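Local coordinates for probable sugar kinase (Clostridium perfringens, PDB 3KZH), which probably phosphorylates a sugar, as pfkB-family carbohydrate kinases of the ribokinase-like fold do, and holds beta-D-glucopyranose in its crystal, at residues 12-17 / 117-122; 42-47 / 164-169. One frame throughout, in Å; residues are numbered along the deposited sequence.

Interaction 1 of 2, residues 12-17 / 117-122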
# COMPACT_ATOMS: atom_id res chain seq x y z
N PHE A 12 -16.28 15.71 5.57
CA PHE A 12 -15.36 15.67 6.71
C PHE A 12 -15.47 14.30 7.40
O PHE A 12 -16.52 13.97 7.93
CB PHE A 12 -15.70 16.83 7.68
CG PHE A 12 -14.78 16.95 8.87
CD1 PHE A 12 -13.58 17.69 8.78
CD2 PHE A 12 -15.12 16.37 10.12
CE1 PHE A 12 -12.72 17.86 9.91
CE2 PHE A 12 -14.27 16.53 11.25
CZ PHE A 12 -13.07 17.28 11.14
N GLY A 13 -14.37 13.55 7.44
CA GLY A 13 -14.37 12.24 8.08
C GLY A 13 -13.15 11.36 7.81
O GLY A 13 -12.21 11.76 7.13
N ALA A 14 -13.21 10.12 8.30
CA ALA A 14 -12.12 9.14 8.19
C ALA A 14 -11.80 8.50 6.83
O ALA A 14 -12.66 8.41 5.95
CB ALA A 14 -12.34 8.05 9.22
N SER A 15 -10.54 8.12 6.67
CA SER A 15 -10.00 7.44 5.48
C SER A 15 -9.26 6.23 6.03
O SER A 15 -8.34 6.37 6.84
CB SER A 15 -8.97 8.29 4.73
OG SER A 15 -9.56 9.34 4.02
N VAL A 16 -9.67 5.04 5.60
CA VAL A 16 -9.05 3.80 6.05
C VAL A 16 -8.52 3.00 4.86
O VAL A 16 -9.18 2.93 3.82
CB VAL A 16 -10.07 2.88 6.82
CG1 VAL A 16 -9.34 1.67 7.45
CG2 VAL A 16 -10.84 3.66 7.88
N VAL A 17 -7.33 2.42 5.02
CA VAL A 17 -6.76 1.54 4.00
C VAL A 17 -6.91 0.12 4.55
O VAL A 17 -6.38 -0.18 5.61
CB VAL A 17 -5.25 1.83 3.71
CG1 VAL A 17 -4.69 0.82 2.70
CG2 VAL A 17 -5.06 3.23 3.14
N LYS A 117 -5.83 4.50 15.37
CA LYS A 117 -5.37 5.53 16.30
C LYS A 117 -5.65 6.97 15.88
O LYS A 117 -6.30 7.72 16.61
CB LYS A 117 -3.87 5.32 16.55
CG LYS A 117 -3.23 6.22 17.59
CD LYS A 117 -1.97 6.85 17.02
CE LYS A 117 -1.04 7.36 18.12
NZ LYS A 117 -0.41 6.24 18.86
N SER A 118 -5.19 7.33 14.68
CA SER A 118 -5.31 8.67 14.12
C SER A 118 -6.70 9.30 13.94
O SER A 118 -6.80 10.53 13.87
CB SER A 118 -4.54 8.74 12.82
OG SER A 118 -3.15 8.64 13.08
N ILE A 119 -7.75 8.48 13.92
CA ILE A 119 -9.13 8.96 13.77
C ILE A 119 -9.55 9.92 14.91
O ILE A 119 -10.21 10.94 14.66
CB ILE A 119 -10.14 7.77 13.64
CG1 ILE A 119 -9.86 7.02 12.33
CG2 ILE A 119 -11.61 8.25 13.64
CD1 ILE A 119 -10.63 5.73 12.13
N GLY A 120 -9.11 9.61 16.13
CA GLY A 120 -9.44 10.43 17.28
C GLY A 120 -8.49 11.59 17.56
O GLY A 120 -8.68 12.31 18.54
N ALA A 121 -7.50 11.80 16.68
CA ALA A 121 -6.51 12.87 16.84
C ALA A 121 -6.95 14.25 16.31
O ALA A 121 -6.16 15.20 16.31
CB ALA A 121 -5.18 12.45 16.25
N MSE A 122 -8.21 14.36 15.89
CA MSE A 122 -8.80 15.61 15.39
C MSE A 122 -9.10 16.51 16.59
O MSE A 122 -9.73 16.09 17.57
CB MSE A 122 -10.09 15.34 14.60
CG MSE A 122 -10.81 16.59 14.05
SE MSE A 122 -9.74 17.49 12.71
CE MSE A 122 -10.01 19.20 13.25
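Phe12 and Met122 form a Met-aromatic contact at the junction between the two parts of a ribokinase-like fold, the central alpha/beta sheet and the smaller four-stranded lid sheet. Residues 12-17 lead from core strand 9-12 into lid strand 16-23, while residues 117-122 bring the chain back from lid strand 109-115 toward helix 124-129. The Phe12 side chain runs out with CG anti to the backbone N (chi1 -177°), bringing the far end of its ring to Met122, a selenomethionine in this crystal. The selenium meets the ring edge near its plane: SE is 5.0 Å from the Phe12 centroid and 78° off the ring normal. Its nearest ring atom is Phe12 CZ, 3.7 Å from SE. A long, flexible side chain suits this place, because bends at chi2 and chi3 let CG, SE and CE close round CZ at the ring's end. Ile149 of helix 147-157 touches both and extends the cluster to that helix. Two residues on from Phe12, Ala14 meets Ile119 of the 3-10 turn 118-120, and its single methyl lets the backbones approach to 6.3 Å between their CA atoms. Ala14 CB rests on the longer branch, 4.1 Å from both Ile119 CG1 and CD1.

Interaction 2 of 2, residues 42-47 / 164-169. With BGC (beta-D-glucopyranose), chain C.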
# COMPACT_ATOMS: atom_id res chain seq x y z
N GLY A 42 -11.20 2.46 2.19
CA GLY A 42 -12.48 2.50 2.87
C GLY A 42 -12.71 3.74 3.70
O GLY A 42 -11.96 4.72 3.61
N GLY A 43 -13.69 3.63 4.60
CA GLY A 43 -14.10 4.74 5.44
C GLY A 43 -15.31 5.33 4.73
O GLY A 43 -15.19 5.69 3.57
N VAL A 44 -16.46 5.37 5.40
CA VAL A 44 -17.74 5.89 4.85
C VAL A 44 -17.58 7.22 4.11
O VAL A 44 -17.96 7.35 2.95
CB VAL A 44 -18.83 6.03 5.97
CG1 VAL A 44 -20.10 6.72 5.44
CG2 VAL A 44 -19.21 4.66 6.52
N CYS A 45 -16.96 8.17 4.80
CA CYS A 45 -16.71 9.51 4.28
C CYS A 45 -15.80 9.55 3.06
O CYS A 45 -16.05 10.34 2.14
CB CYS A 45 -16.20 10.40 5.40
SG CYS A 45 -17.48 10.75 6.66
N ARG A 46 -14.81 8.66 3.02
CA ARG A 46 -13.89 8.58 1.87
C ARG A 46 -14.60 8.00 0.65
O ARG A 46 -14.29 8.38 -0.47
CB ARG A 46 -12.63 7.75 2.19
CG ARG A 46 -11.45 8.02 1.23
CD ARG A 46 -10.78 6.76 0.73
NE ARG A 46 -11.38 6.30 -0.53
CZ ARG A 46 -12.38 5.43 -0.62
NH1 ARG A 46 -12.89 4.91 0.48
NH2 ARG A 46 -12.93 5.16 -1.78
N ASN A 47 -15.53 7.08 0.90
CA ASN A 47 -16.33 6.45 -0.14
C ASN A 47 -17.31 7.48 -0.70
O ASN A 47 -17.48 7.56 -1.91
CB ASN A 47 -17.11 5.23 0.41
CG ASN A 47 -16.21 4.16 1.05
OD1 ASN A 47 -15.11 3.88 0.58
ND2 ASN A 47 -16.69 3.56 2.13
N ILE A 164 -25.05 17.57 6.39
CA ILE A 164 -25.70 16.34 5.94
C ILE A 164 -25.23 15.14 6.79
O ILE A 164 -24.03 14.86 6.87
CB ILE A 164 -25.43 16.04 4.41
CG1 ILE A 164 -25.82 17.25 3.53
CG2 ILE A 164 -26.21 14.80 3.95
CD1 ILE A 164 -25.45 17.14 2.07
N LEU A 165 -26.18 14.43 7.40
CA LEU A 165 -25.87 13.27 8.24
C LEU A 165 -26.10 11.89 7.63
O LEU A 165 -27.17 11.60 7.09
CB LEU A 165 -26.64 13.35 9.58
CG LEU A 165 -26.51 12.25 10.66
CD1 LEU A 165 -25.08 12.13 11.17
CD2 LEU A 165 -27.47 12.50 11.81
N ASP A 166 -25.08 11.03 7.78
CA ASP A 166 -25.10 9.63 7.37
C ASP A 166 -24.89 8.95 8.75
O ASP A 166 -23.76 8.87 9.23
CB ASP A 166 -23.93 9.32 6.42
CG ASP A 166 -23.99 7.90 5.82
OD1 ASP A 166 -24.52 6.98 6.48
OD2 ASP A 166 -23.52 7.70 4.68
N PRO A 167 -25.97 8.46 9.41
CA PRO A 167 -25.87 7.80 10.72
C PRO A 167 -25.02 6.54 10.92
O PRO A 167 -24.79 6.16 12.06
CB PRO A 167 -27.34 7.54 11.10
CG PRO A 167 -28.08 8.57 10.35
CD PRO A 167 -27.38 8.55 9.01
N VAL A 168 -24.56 5.92 9.83
CA VAL A 168 -23.72 4.69 9.85
C VAL A 168 -24.37 3.41 10.44
O VAL A 168 -24.38 2.36 9.79
CB VAL A 168 -22.27 4.97 10.44
CG1 VAL A 168 -21.40 3.71 10.42
CG2 VAL A 168 -21.59 6.06 9.63
N SER A 169 -24.89 3.50 11.67
CA SER A 169 -25.55 2.39 12.36
C SER A 169 -26.56 2.92 13.37
O SER A 169 -26.53 4.10 13.72
CB SER A 169 -24.53 1.49 13.08
OG SER A 169 -24.04 2.09 14.28
C2 BGC C . -26.50 2.62 6.71
C3 BGC C . -26.80 1.96 5.33
C4 BGC C . -28.01 2.81 4.76
C5 BGC C . -27.67 4.35 4.61
C6 BGC C . -28.76 5.20 4.11
C1 BGC C . -26.11 4.08 6.46
O1 BGC C . -25.85 4.61 7.55
O2 BGC C . -25.52 2.02 7.24
O3 BGC C . -27.18 0.77 5.64
O4 BGC C . -28.35 2.29 3.59
O5 BGC C . -27.25 4.85 5.86
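Val44, in the first turn of helix 44-54, meets Asp166 and Val168 with one methyl each, roughly at right angles to their contacts with the bound glucose. Its CG1, anti to the backbone N (chi1 173°), lies 3.6 Å from Asp166 OD2, a van der Waals contact of a methyl with a carboxylate oxygen. Its other methyl packs on Val168, CG2 to CG2 at 4.2 Å, as the two side chains pass each other in opposite senses. A beta-branched valine suits the spot because its two branches put one methyl on each neighbour. The carboxylate is thus shared out: OD2 faces the valine, while OD1 lies 2.9 Å from the sugar's O1, at hydrogen-bonding distance. The sugar's O2 donates a second bond to the backbone, 2.8 Å from Val168 O. That carbonyl is set by a classic gamma turn centred on Val168, closed by Ser169 N to Pro167 O at 2.7 Å. Ser169 then N-caps helix 170-174 through its hydroxyl, and Glu192 adds another bond to the glucose. In residues 42-47, Gly43, the N-cap of helix 44-54, takes up backbone angles that suit a residue without a side chain, and its O receives Asn47 N. Asn47 ND2 reaches Asp257, which also touches Val44 and Asp166. Gly42-Gly43 with Asn47, and the Gly-Ala-Gly-Asp sequence that ends in Asp257, match the two sequence signatures of pfkB sugar kinases. With Asn189 and Glu192 also at the glucose, the pocket lined by Asp166, Pro167 and Val168 probably lies nearer the phosphate-binding side of the pfkB active site than the usual acceptor-sugar position.

Overall arrangement
From the N terminus, the chain leaves core strand 9-12 through residues 12-17, forms lid strands 16-23 and 32-42, and enters helix 44-54 through 42-47. It later returns from the lid through 117-122, where interaction 1 closes its loop, and reaches 164-169 at the end of strand 162-166, where interaction 2 closes the second. The segments alternate, so the two loops cross. Where the first segments meet, a probable hydrogen bond joins Val16 O to Gly42 N (2.6 Å), and Cys45 SG packs on Gly13 CA. Interaction 1 thus ties the lid's outgoing and returning connections together, while interaction 2 joins the helix that follows the first pair of lid strands to the pocket that holds the glucose.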